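Local coordinates for glucose-inhibited division protein A-related protein, probable oxidoreductase (Thermus thermophilus, PDB 2CUL) that binds flavin-adenine dinucleotide in a Rossmann-type fold and is probably an oxidoreductase related to the glucose-inhibited division protein GidA, at residues A[49-54]-A[216-221]; A[14-19]-A[53-58]; A[125-130]-A[176-181]. All blocks are in the same frame, centred on the assembly; numbering follows the deposited sequence.

Contact 1 of 3, residues A[49-54]-A[216-221]; sequences PFPPGS and MSEEGK. With FAD (flavin-adenine dinucleotide), chain B.
A type II beta turn, running from Pro51 to Ser54 just ahead of helix 55-59, lays Pro51 and Ser54 against Ser217 and Glu218 on helix 213-230, the last helix of this Rossmann-type flavoprotein. No hydrogen bond crosses the contact; it is packing of a rigid proline ring on a helix flank. CG of Pro51 does most of the touching: it lies 3.6 Å from Ser217 OG and equally 3.6 Å from Glu218 CG, a methylene of a side chain that crosses the proline ring at about a right angle. Glu218 thus offers its aliphatic part to the ring, as suits a long residue at an exposed position. Ser217 is buried, and its small side chain lets the turn come close: OG, anti to the backbone N (chi1 175°), touches both residues of the turn, lying 3.5 Å from CB of Ser54. That hydroxyl is satisfied by a hydrogen bond to Glu17 OE1. Farther along the helix, the fully extended Lys221 runs beside the turn, its ammonium group meeting the ring of Trp21 in a cation-pi contact. Glycine suits position 53, where the turn demands a positive phi of 71°. On the cofactor side of the same helix, Met216 sets CG 3.4 Å from O5' of FAD, and SD, beyond the chi2 bend, also lies against the ribityl end. The turn is closed by Ser54 N on Pro51 O, 3.1 Å, and Ser54 OG adds a second donor to that oxygen at 2.6 Å, tilted 15° from the carbonyl plane.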
# COMPACT_ATOMS: atom_id res chain seq x y z
N PRO A 49 -6.27 -15.29 14.08
CA PRO A 49 -5.28 -14.47 14.78
C PRO A 49 -4.59 -13.40 13.94
O PRO A 49 -4.44 -13.54 12.72
CB PRO A 49 -4.30 -15.51 15.30
CG PRO A 49 -4.27 -16.49 14.17
CD PRO A 49 -5.73 -16.64 13.81
N PHE A 50 -4.16 -12.33 14.61
CA PHE A 50 -3.47 -11.22 13.96
C PHE A 50 -2.08 -11.09 14.56
O PHE A 50 -1.79 -11.63 15.63
CB PHE A 50 -4.24 -9.92 14.21
CG PHE A 50 -5.68 -9.98 13.79
CD1 PHE A 50 -6.03 -10.17 12.46
CD2 PHE A 50 -6.69 -9.83 14.74
CE1 PHE A 50 -7.36 -10.21 12.07
CE2 PHE A 50 -8.03 -9.87 14.36
CZ PHE A 50 -8.37 -10.06 13.03
N PRO A 51 -1.18 -10.36 13.87
CA PRO A 51 0.17 -10.19 14.41
C PRO A 51 0.07 -9.42 15.73
O PRO A 51 -0.60 -8.40 15.79
CB PRO A 51 0.87 -9.38 13.33
CG PRO A 51 0.18 -9.83 12.07
CD PRO A 51 -1.27 -9.83 12.50
N PRO A 52 0.72 -9.91 16.79
CA PRO A 52 0.66 -9.23 18.08
C PRO A 52 1.04 -7.74 18.06
O PRO A 52 2.08 -7.36 17.53
CB PRO A 52 1.61 -10.05 18.95
CG PRO A 52 1.45 -11.43 18.39
CD PRO A 52 1.48 -11.17 16.90
N GLY A 53 0.17 -6.92 18.65
CA GLY A 53 0.41 -5.48 18.73
C GLY A 53 0.30 -4.70 17.43
O GLY A 53 0.59 -3.50 17.41
N SER A 54 -0.12 -5.36 16.36
CA SER A 54 -0.23 -4.71 15.06
C SER A 54 -1.43 -3.77 14.95
O SER A 54 -2.36 -3.83 15.75
CB SER A 54 -0.35 -5.76 13.96
OG SER A 54 -1.52 -6.55 14.14
N MET A 216 0.15 -9.38 5.08
CA MET A 216 0.36 -7.99 4.67
C MET A 216 0.87 -7.20 5.86
O MET A 216 1.81 -6.41 5.74
CB MET A 216 -0.96 -7.38 4.18
CG MET A 216 -1.54 -8.03 2.93
SD MET A 216 -0.45 -7.90 1.48
CE MET A 216 0.22 -9.57 1.44
N SER A 217 0.24 -7.42 7.01
CA SER A 217 0.63 -6.74 8.24
C SER A 217 2.05 -7.12 8.67
O SER A 217 2.84 -6.25 9.02
CB SER A 217 -0.37 -7.09 9.36
OG SER A 217 0.05 -6.54 10.60
N GLU A 218 2.36 -8.41 8.65
CA GLU A 218 3.69 -8.87 9.03
C GLU A 218 4.74 -8.27 8.10
O GLU A 218 5.82 -7.88 8.53
CB GLU A 218 3.76 -10.40 8.99
CG GLU A 218 2.76 -11.05 9.92
CD GLU A 218 2.67 -12.55 9.73
OE1 GLU A 218 2.88 -13.02 8.59
OE2 GLU A 218 2.37 -13.25 10.72
N GLU A 219 4.42 -8.19 6.81
CA GLU A 219 5.35 -7.63 5.85
C GLU A 219 5.58 -6.15 6.09
O GLU A 219 6.70 -5.66 5.98
CB GLU A 219 4.87 -7.89 4.42
CG GLU A 219 5.12 -9.32 3.98
CD GLU A 219 6.61 -9.62 3.87
OE1 GLU A 219 7.21 -9.25 2.84
OE2 GLU A 219 7.18 -10.20 4.82
N GLY A 220 4.51 -5.43 6.42
CA GLY A 220 4.64 -4.00 6.69
C GLY A 220 5.51 -3.75 7.91
O GLY A 220 6.32 -2.83 7.92
N LYS A 221 5.34 -4.57 8.94
CA LYS A 221 6.14 -4.43 10.15
C LYS A 221 7.60 -4.77 9.86
O LYS A 221 8.51 -4.11 10.35
CB LYS A 221 5.60 -5.35 11.25
CG LYS A 221 6.38 -5.24 12.56
CD LYS A 221 5.72 -6.03 13.68
CE LYS A 221 6.43 -5.79 15.00
NZ LYS A 221 5.82 -6.57 16.11
PA FAD B . -4.53 -2.73 -0.09
O1A FAD B . -5.44 -2.98 -1.22
O2A FAD B . -4.98 -3.05 1.29
O5B FAD B . -4.10 -1.19 -0.09
C5B FAD B . -3.63 -0.58 -1.29
C4B FAD B . -3.85 0.92 -1.12
O4B FAD B . -3.09 1.57 -2.13
C3B FAD B . -5.31 1.37 -1.31
O3B FAD B . -5.75 2.19 -0.25
C2B FAD B . -5.28 2.06 -2.64
O2B FAD B . -6.31 3.00 -2.87
C1B FAD B . -3.87 2.64 -2.64
N9A FAD B . -3.35 2.99 -3.96
C8A FAD B . -3.17 2.14 -5.03
N7A FAD B . -2.67 2.76 -6.09
C5A FAD B . -2.51 4.07 -5.67
C6A FAD B . -2.02 5.22 -6.34
N6A FAD B . -1.59 5.22 -7.59
N1A FAD B . -1.99 6.41 -5.62
C2A FAD B . -2.43 6.44 -4.32
N3A FAD B . -2.92 5.37 -3.63
C4A FAD B . -2.93 4.22 -4.35
N1 FAD B . -6.93 -11.35 2.16
C2 FAD B . -7.61 -11.76 3.28
O2 FAD B . -7.03 -11.99 4.32
N3 FAD B . -9.01 -11.91 3.20
C4 FAD B . -9.75 -11.68 2.07
O4 FAD B . -10.99 -11.84 2.06
C4X FAD B . -9.05 -11.27 0.91
N5 FAD B . -9.73 -11.03 -0.27
C5X FAD B . -9.04 -10.62 -1.41
C6 FAD B . -9.75 -10.39 -2.59
C7 FAD B . -9.11 -9.96 -3.77
C7M FAD B . -9.94 -9.72 -5.01
C8 FAD B . -7.68 -9.78 -3.74
C8M FAD B . -6.93 -9.32 -4.96
C9 FAD B . -6.95 -10.02 -2.55
C9A FAD B . -7.61 -10.44 -1.37
N10 FAD B . -6.90 -10.70 -0.14
C10 FAD B . -7.62 -11.11 1.00
C1' FAD B . -5.40 -10.55 -0.02
C2' FAD B . -4.82 -9.34 0.73
O2' FAD B . -4.95 -9.54 2.12
C3' FAD B . -5.50 -8.01 0.35
O3' FAD B . -5.38 -7.75 -1.04
C4' FAD B . -4.90 -6.79 1.08
O4' FAD B . -5.73 -5.64 0.93
C5' FAD B . -3.49 -6.51 0.50
O5' FAD B . -2.89 -5.41 1.20
P FAD B . -2.11 -4.25 0.45
O1P FAD B . -1.63 -3.37 1.54
O2P FAD B . -1.06 -4.82 -0.46
O3P FAD B . -3.18 -3.52 -0.44

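Contact 2 of 3, residues A[14-19]-A[53-58]. With FAD (flavin-adenine dinucleotide), chain B.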
# COMPACT_ATOMS: atom_id res chain seq x y z
N SER A 14 -0.68 -3.39 4.19
CA SER A 14 0.77 -3.39 4.29
C SER A 14 1.34 -1.99 4.49
O SER A 14 2.20 -1.78 5.34
CB SER A 14 1.41 -4.04 3.05
OG SER A 14 1.11 -3.32 1.86
N GLY A 15 0.84 -1.03 3.72
CA GLY A 15 1.31 0.34 3.82
C GLY A 15 1.01 1.02 5.14
O GLY A 15 1.87 1.69 5.70
N ALA A 16 -0.21 0.85 5.63
CA ALA A 16 -0.59 1.46 6.90
C ALA A 16 0.16 0.81 8.06
O ALA A 16 0.53 1.49 9.02
CB ALA A 16 -2.10 1.34 7.11
N GLU A 17 0.39 -0.49 7.99
CA GLU A 17 1.11 -1.18 9.05
C GLU A 17 2.54 -0.64 9.09
O GLU A 17 3.10 -0.41 10.16
CB GLU A 17 1.13 -2.69 8.83
CG GLU A 17 1.55 -3.47 10.07
CD GLU A 17 0.51 -3.43 11.17
OE1 GLU A 17 -0.61 -3.95 10.95
OE2 GLU A 17 0.80 -2.87 12.25
N THR A 18 3.14 -0.45 7.91
CA THR A 18 4.50 0.09 7.84
C THR A 18 4.52 1.46 8.52
O THR A 18 5.39 1.75 9.34
CB THR A 18 4.97 0.25 6.38
OG1 THR A 18 4.89 -1.00 5.70
CG2 THR A 18 6.41 0.74 6.34
N ALA A 19 3.55 2.30 8.16
CA ALA A 19 3.46 3.65 8.72
C ALA A 19 3.30 3.59 10.24
O ALA A 19 3.90 4.38 10.97
CB ALA A 19 2.28 4.39 8.11
N GLY A 53 0.17 -6.92 18.65
CA GLY A 53 0.41 -5.48 18.73
C GLY A 53 0.30 -4.70 17.43
O GLY A 53 0.59 -3.50 17.41
N SER A 54 -0.12 -5.36 16.36
CA SER A 54 -0.23 -4.71 15.06
C SER A 54 -1.43 -3.77 14.95
O SER A 54 -2.36 -3.83 15.75
CB SER A 54 -0.35 -5.76 13.96
OG SER A 54 -1.52 -6.55 14.14
N LEU A 55 -1.38 -2.89 13.95
CA LEU A 55 -2.48 -1.97 13.70
C LEU A 55 -3.69 -2.84 13.35
O LEU A 55 -4.81 -2.53 13.73
CB LEU A 55 -2.14 -1.06 12.51
CG LEU A 55 -3.29 -0.20 11.97
CD1 LEU A 55 -3.70 0.83 13.01
CD2 LEU A 55 -2.84 0.48 10.68
N LEU A 56 -3.43 -3.92 12.63
CA LEU A 56 -4.48 -4.85 12.24
C LEU A 56 -5.21 -5.39 13.47
O LEU A 56 -6.44 -5.40 13.52
CB LEU A 56 -3.88 -6.01 11.42
CG LEU A 56 -4.79 -7.20 11.10
CD1 LEU A 56 -6.02 -6.74 10.35
CD2 LEU A 56 -4.00 -8.22 10.28
N GLU A 57 -4.45 -5.82 14.47
CA GLU A 57 -5.04 -6.35 15.70
C GLU A 57 -5.83 -5.28 16.45
O GLU A 57 -6.93 -5.51 16.93
CB GLU A 57 -3.96 -6.92 16.61
CG GLU A 57 -4.48 -7.44 17.95
CD GLU A 57 -3.41 -8.15 18.77
OE1 GLU A 57 -2.39 -7.52 19.09
OE2 GLU A 57 -3.61 -9.34 19.10
N ARG A 58 -5.24 -4.09 16.54
CA ARG A 58 -5.88 -2.98 17.25
C ARG A 58 -7.18 -2.53 16.59
O ARG A 58 -8.12 -2.11 17.27
CB ARG A 58 -4.91 -1.80 17.35
CG ARG A 58 -3.63 -2.14 18.10
CD ARG A 58 -2.53 -1.13 17.82
NE ARG A 58 -1.24 -1.58 18.34
CZ ARG A 58 -0.77 -1.30 19.55
NH1 ARG A 58 -1.48 -0.56 20.39
NH2 ARG A 58 0.42 -1.77 19.92
PA FAD B . -4.53 -2.73 -0.09
O1A FAD B . -5.44 -2.98 -1.22
O2A FAD B . -4.98 -3.05 1.29
O5B FAD B . -4.10 -1.19 -0.09
C5B FAD B . -3.63 -0.58 -1.29
C4B FAD B . -3.85 0.92 -1.12
O4B FAD B . -3.09 1.57 -2.13
C3B FAD B . -5.31 1.37 -1.31
O3B FAD B . -5.75 2.19 -0.25
C2B FAD B . -5.28 2.06 -2.64
O2B FAD B . -6.31 3.00 -2.87
C1B FAD B . -3.87 2.64 -2.64
N9A FAD B . -3.35 2.99 -3.96
C8A FAD B . -3.17 2.14 -5.03
N7A FAD B . -2.67 2.76 -6.09
C5A FAD B . -2.51 4.07 -5.67
C6A FAD B . -2.02 5.22 -6.34
N6A FAD B . -1.59 5.22 -7.59
N1A FAD B . -1.99 6.41 -5.62
C2A FAD B . -2.43 6.44 -4.32
N3A FAD B . -2.92 5.37 -3.63
C4A FAD B . -2.93 4.22 -4.35
N1 FAD B . -6.93 -11.35 2.16
C2 FAD B . -7.61 -11.76 3.28
O2 FAD B . -7.03 -11.99 4.32
N3 FAD B . -9.01 -11.91 3.20
C4 FAD B . -9.75 -11.68 2.07
O4 FAD B . -10.99 -11.84 2.06
C4X FAD B . -9.05 -11.27 0.91
N5 FAD B . -9.73 -11.03 -0.27
C5X FAD B . -9.04 -10.62 -1.41
C6 FAD B . -9.75 -10.39 -2.59
C7 FAD B . -9.11 -9.96 -3.77
C7M FAD B . -9.94 -9.72 -5.01
C8 FAD B . -7.68 -9.78 -3.74
C8M FAD B . -6.93 -9.32 -4.96
C9 FAD B . -6.95 -10.02 -2.55
C9A FAD B . -7.61 -10.44 -1.37
N10 FAD B . -6.90 -10.70 -0.14
C10 FAD B . -7.62 -11.11 1.00
C1' FAD B . -5.40 -10.55 -0.02
C2' FAD B . -4.82 -9.34 0.73
O2' FAD B . -4.95 -9.54 2.12
C3' FAD B . -5.50 -8.01 0.35
O3' FAD B . -5.38 -7.75 -1.04
C4' FAD B . -4.90 -6.79 1.08
O4' FAD B . -5.73 -5.64 0.93
C5' FAD B . -3.49 -6.51 0.50
O5' FAD B . -2.89 -5.41 1.20
P FAD B . -2.11 -4.25 0.45
O1P FAD B . -1.63 -3.37 1.54
O2P FAD B . -1.06 -4.82 -0.46
O3P FAD B . -3.18 -3.52 -0.44
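Helix 13-24 brings Glu17 up to the start of helix 55-59, with the CA atoms of Glu17 and Leu55 5.9 Å apart. The contact is a carboxylate seated on a helix N terminus. Glu17 CG lies anti to the backbone N (chi1 -166°), and a bend at chi2 turns CD toward the first turn, where its two oxygens meet two backbone amides. Leu55 N donates to OE2 at 2.8 Å, almost straight at 177°, while Leu56 N donates to OE1 in a longer bond of 3.3 Å; each oxygen uses its syn lone pair. A glutamate suits this place because two oxygens can serve two amides that have no helical acceptor, and the helix end would be expected to favour its negative charge. OE1 has a second hydrogen-bond partner in Ser217 OG. Ser54, the N-cap residue, also bonded to Pro51 O, takes the next amide: its OG accepts from Glu57 N at 3.0 Å. Beside this polar grip, CB of Ala16 rests 3.7 Å from CD2 of Leu55, small methyl against branched tip. At the upstream end of the glutamate's helix, Ser14 holds FAD O1P through its N and its OG, consistent with a Rossmann-type GxGxxG phosphate loop that includes Gly15. The joint is buried: helix 67-79 packs on Ala16 and Leu55 through Leu78, and helix 213-230 meets Leu56 through Ser217 and Tyr213.

Contact 3 of 3, residues A[125-130]-A[176-181]; sequences LGARLF and YRVRYL. With FAD (flavin-adenine dinucleotide), chain B.
Phe130 and Arg177 face each other as an antiparallel hydrogen-bonded pair, and the ring of Phe130 lies among arginine side chains. Its CB sits over one face of the Arg177 guanidinium, 3.7 Å from NH2, and chi1 of -56° sets CG anti to the carbonyl carbon. CD2 then comes 3.5 Å from Arg177 NH1, ring and guanidinium being only 15° from parallel. Farther out, CE2 meets CG of Arg179 at 3.5 Å, that methylene lying at the ring edge, while CZ stands over a face of the Arg128 guanidinium, offset toward its rim. A flat apolar ring suits a place where long arginines offer methylenes and planar ends; Glu164 balances Arg177 and Arg179 by salt bridges. The backbones are zipped by bonds such as Phe130 N to Arg177 O, 2.8 Å. On the other face, Leu129 CG packs 3.6 Å from Tyr176 CD1, and CB of Val178 touches FAD methyl C7M at 3.6 Å; Val178 and Tyr180 line the flavin pocket. The two strands are the inner pair of a four-stranded antiparallel sheet: strand 134-138 flanks 128-131, strand 160-167 flanks 176-183, and Leu150 of helix 148-155 packs on Leu125 and Leu181.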
# COMPACT_ATOMS: atom_id res chain seq x y z
N LEU A 125 -2.72 -2.13 -9.60
CA LEU A 125 -1.94 -1.93 -10.81
C LEU A 125 -2.55 -2.81 -11.90
O LEU A 125 -2.57 -4.03 -11.76
CB LEU A 125 -0.47 -2.33 -10.60
CG LEU A 125 0.37 -1.51 -9.62
CD1 LEU A 125 1.75 -2.14 -9.51
CD2 LEU A 125 0.48 -0.07 -10.09
N GLY A 126 -3.06 -2.19 -12.96
CA GLY A 126 -3.67 -2.95 -14.05
C GLY A 126 -4.85 -3.78 -13.59
O GLY A 126 -5.12 -4.86 -14.12
N ALA A 127 -5.58 -3.26 -12.61
CA ALA A 127 -6.72 -3.95 -12.03
C ALA A 127 -7.93 -4.11 -12.95
O ALA A 127 -8.32 -3.17 -13.65
CB ALA A 127 -7.15 -3.26 -10.75
N ARG A 128 -8.50 -5.30 -12.94
CA ARG A 128 -9.69 -5.62 -13.71
C ARG A 128 -10.58 -6.39 -12.74
O ARG A 128 -10.23 -7.48 -12.30
CB ARG A 128 -9.36 -6.49 -14.92
CG ARG A 128 -8.28 -5.91 -15.82
CD ARG A 128 -8.07 -6.77 -17.04
NE ARG A 128 -9.12 -6.57 -18.04
CZ ARG A 128 -9.26 -7.29 -19.14
NH1 ARG A 128 -8.42 -8.29 -19.40
NH2 ARG A 128 -10.23 -7.01 -20.00
N LEU A 129 -11.73 -5.81 -12.40
CA LEU A 129 -12.65 -6.43 -11.47
C LEU A 129 -13.82 -7.05 -12.24
O LEU A 129 -14.56 -6.36 -12.94
CB LEU A 129 -13.16 -5.39 -10.47
CG LEU A 129 -13.91 -5.88 -9.24
CD1 LEU A 129 -13.83 -4.83 -8.15
CD2 LEU A 129 -15.36 -6.20 -9.60
N PHE A 130 -13.96 -8.37 -12.10
CA PHE A 130 -15.01 -9.12 -12.78
C PHE A 130 -16.17 -9.41 -11.84
O PHE A 130 -16.06 -10.24 -10.93
CB PHE A 130 -14.44 -10.43 -13.32
CG PHE A 130 -13.25 -10.25 -14.22
CD1 PHE A 130 -13.42 -9.95 -15.57
CD2 PHE A 130 -11.96 -10.32 -13.71
CE1 PHE A 130 -12.33 -9.72 -16.40
CE2 PHE A 130 -10.85 -10.10 -14.53
CZ PHE A 130 -11.04 -9.80 -15.88
N TYR A 176 -16.89 -11.73 -6.66
CA TYR A 176 -16.17 -11.15 -7.78
C TYR A 176 -14.69 -11.51 -7.74
O TYR A 176 -14.19 -12.02 -6.73
CB TYR A 176 -16.36 -9.62 -7.80
CG TYR A 176 -15.72 -8.85 -6.66
CD1 TYR A 176 -14.38 -8.44 -6.72
CD2 TYR A 176 -16.46 -8.48 -5.54
CE1 TYR A 176 -13.81 -7.68 -5.70
CE2 TYR A 176 -15.90 -7.73 -4.50
CZ TYR A 176 -14.57 -7.33 -4.59
OH TYR A 176 -14.02 -6.55 -3.59
N ARG A 177 -14.01 -11.26 -8.85
CA ARG A 177 -12.58 -11.54 -8.96
C ARG A 177 -11.86 -10.28 -9.39
O ARG A 177 -12.43 -9.43 -10.07
CB ARG A 177 -12.33 -12.63 -10.00
CG ARG A 177 -12.72 -14.04 -9.58
CD ARG A 177 -12.53 -15.04 -10.72
NE ARG A 177 -13.41 -14.77 -11.85
CZ ARG A 177 -13.04 -14.19 -12.99
NH1 ARG A 177 -11.78 -13.81 -13.16
NH2 ARG A 177 -13.93 -14.00 -13.96
N VAL A 178 -10.61 -10.15 -8.97
CA VAL A 178 -9.80 -9.01 -9.37
C VAL A 178 -8.46 -9.50 -9.91
O VAL A 178 -7.68 -10.13 -9.18
CB VAL A 178 -9.50 -8.04 -8.20
CG1 VAL A 178 -8.53 -6.95 -8.67
CG2 VAL A 178 -10.79 -7.40 -7.70
N ARG A 179 -8.21 -9.25 -11.19
CA ARG A 179 -6.94 -9.63 -11.79
C ARG A 179 -6.09 -8.37 -11.70
O ARG A 179 -6.55 -7.27 -12.02
CB ARG A 179 -7.13 -10.07 -13.24
CG ARG A 179 -7.81 -11.42 -13.36
CD ARG A 179 -7.75 -11.95 -14.78
NE ARG A 179 -8.35 -13.28 -14.89
CZ ARG A 179 -8.41 -13.98 -16.02
NH1 ARG A 179 -7.91 -13.49 -17.14
NH2 ARG A 179 -8.98 -15.18 -16.03
N TYR A 180 -4.86 -8.53 -11.26
CA TYR A 180 -3.98 -7.39 -11.10
C TYR A 180 -2.54 -7.76 -11.42
O TYR A 180 -2.23 -8.93 -11.67
CB TYR A 180 -4.07 -6.87 -9.66
CG TYR A 180 -3.58 -7.86 -8.62
CD1 TYR A 180 -2.26 -7.82 -8.16
CD2 TYR A 180 -4.42 -8.87 -8.14
CE1 TYR A 180 -1.79 -8.76 -7.24
CE2 TYR A 180 -3.95 -9.81 -7.22
CZ TYR A 180 -2.64 -9.75 -6.78
OH TYR A 180 -2.16 -10.68 -5.88
N LEU A 181 -1.68 -6.76 -11.43
CA LEU A 181 -0.28 -6.97 -11.72
C LEU A 181 0.59 -6.72 -10.49
O LEU A 181 0.40 -5.73 -9.78
CB LEU A 181 0.18 -6.04 -12.84
CG LEU A 181 -0.49 -6.23 -14.21
CD1 LEU A 181 0.13 -5.27 -15.20
CD2 LEU A 181 -0.31 -7.66 -14.68
PA FAD B . -4.53 -2.73 -0.09
O1A FAD B . -5.44 -2.98 -1.22
O2A FAD B . -4.98 -3.05 1.29
O5B FAD B . -4.10 -1.19 -0.09
C5B FAD B . -3.63 -0.58 -1.29
C4B FAD B . -3.85 0.92 -1.12
O4B FAD B . -3.09 1.57 -2.13
C3B FAD B . -5.31 1.37 -1.31
O3B FAD B . -5.75 2.19 -0.25
C2B FAD B . -5.28 2.06 -2.64
O2B FAD B . -6.31 3.00 -2.87
C1B FAD B . -3.87 2.64 -2.64
N9A FAD B . -3.35 2.99 -3.96
C8A FAD B . -3.17 2.14 -5.03
N7A FAD B . -2.67 2.76 -6.09
C5A FAD B . -2.51 4.07 -5.67
C6A FAD B . -2.02 5.22 -6.34
N6A FAD B . -1.59 5.22 -7.59
N1A FAD B . -1.99 6.41 -5.62
C2A FAD B . -2.43 6.44 -4.32
N3A FAD B . -2.92 5.37 -3.63
C4A FAD B . -2.93 4.22 -4.35
N1 FAD B . -6.93 -11.35 2.16
C2 FAD B . -7.61 -11.76 3.28
O2 FAD B . -7.03 -11.99 4.32
N3 FAD B . -9.01 -11.91 3.20
C4 FAD B . -9.75 -11.68 2.07
O4 FAD B . -10.99 -11.84 2.06
C4X FAD B . -9.05 -11.27 0.91
N5 FAD B . -9.73 -11.03 -0.27
C5X FAD B . -9.04 -10.62 -1.41
C6 FAD B . -9.75 -10.39 -2.59
C7 FAD B . -9.11 -9.96 -3.77
C7M FAD B . -9.94 -9.72 -5.01
C8 FAD B . -7.68 -9.78 -3.74
C8M FAD B . -6.93 -9.32 -4.96
C9 FAD B . -6.95 -10.02 -2.55
C9A FAD B . -7.61 -10.44 -1.37
N10 FAD B . -6.90 -10.70 -0.14
C10 FAD B . -7.62 -11.11 1.00
C1' FAD B . -5.40 -10.55 -0.02
C2' FAD B . -4.82 -9.34 0.73
O2' FAD B . -4.95 -9.54 2.12
C3' FAD B . -5.50 -8.01 0.35
O3' FAD B . -5.38 -7.75 -1.04
C4' FAD B . -4.90 -6.79 1.08
O4' FAD B . -5.73 -5.64 0.93
C5' FAD B . -3.49 -6.51 0.50
O5' FAD B . -2.89 -5.41 1.20
P FAD B . -2.11 -4.25 0.45
O1P FAD B . -1.63 -3.37 1.54
O2P FAD B . -1.06 -4.82 -0.46
O3P FAD B . -3.18 -3.52 -0.44
O HOH W 1 -1.54 -4.32 -8.37
O HOH W 2 -7.30 -10.75 -17.71

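Overall arrangement
From the N terminus the chain passes through helix 13-24 and returns at 53-58, where contact 2 closes the first and shortest loop. Contact 1 starts on that same stretch, sharing Gly53 and Ser54 with contact 2, and closes only at 216-221, so its loop spans most of the remaining chain. Contact 3 opens and closes within that long span, after contact 2 is complete. Contacts 1 and 2 touch, their centres 6 Å apart, and tie helices 13-24, 55-59 and 213-230 together. Contact 3, with its centre about 25 Å from that of contact 1, belongs to the antiparallel sheet; FAD lies against all three.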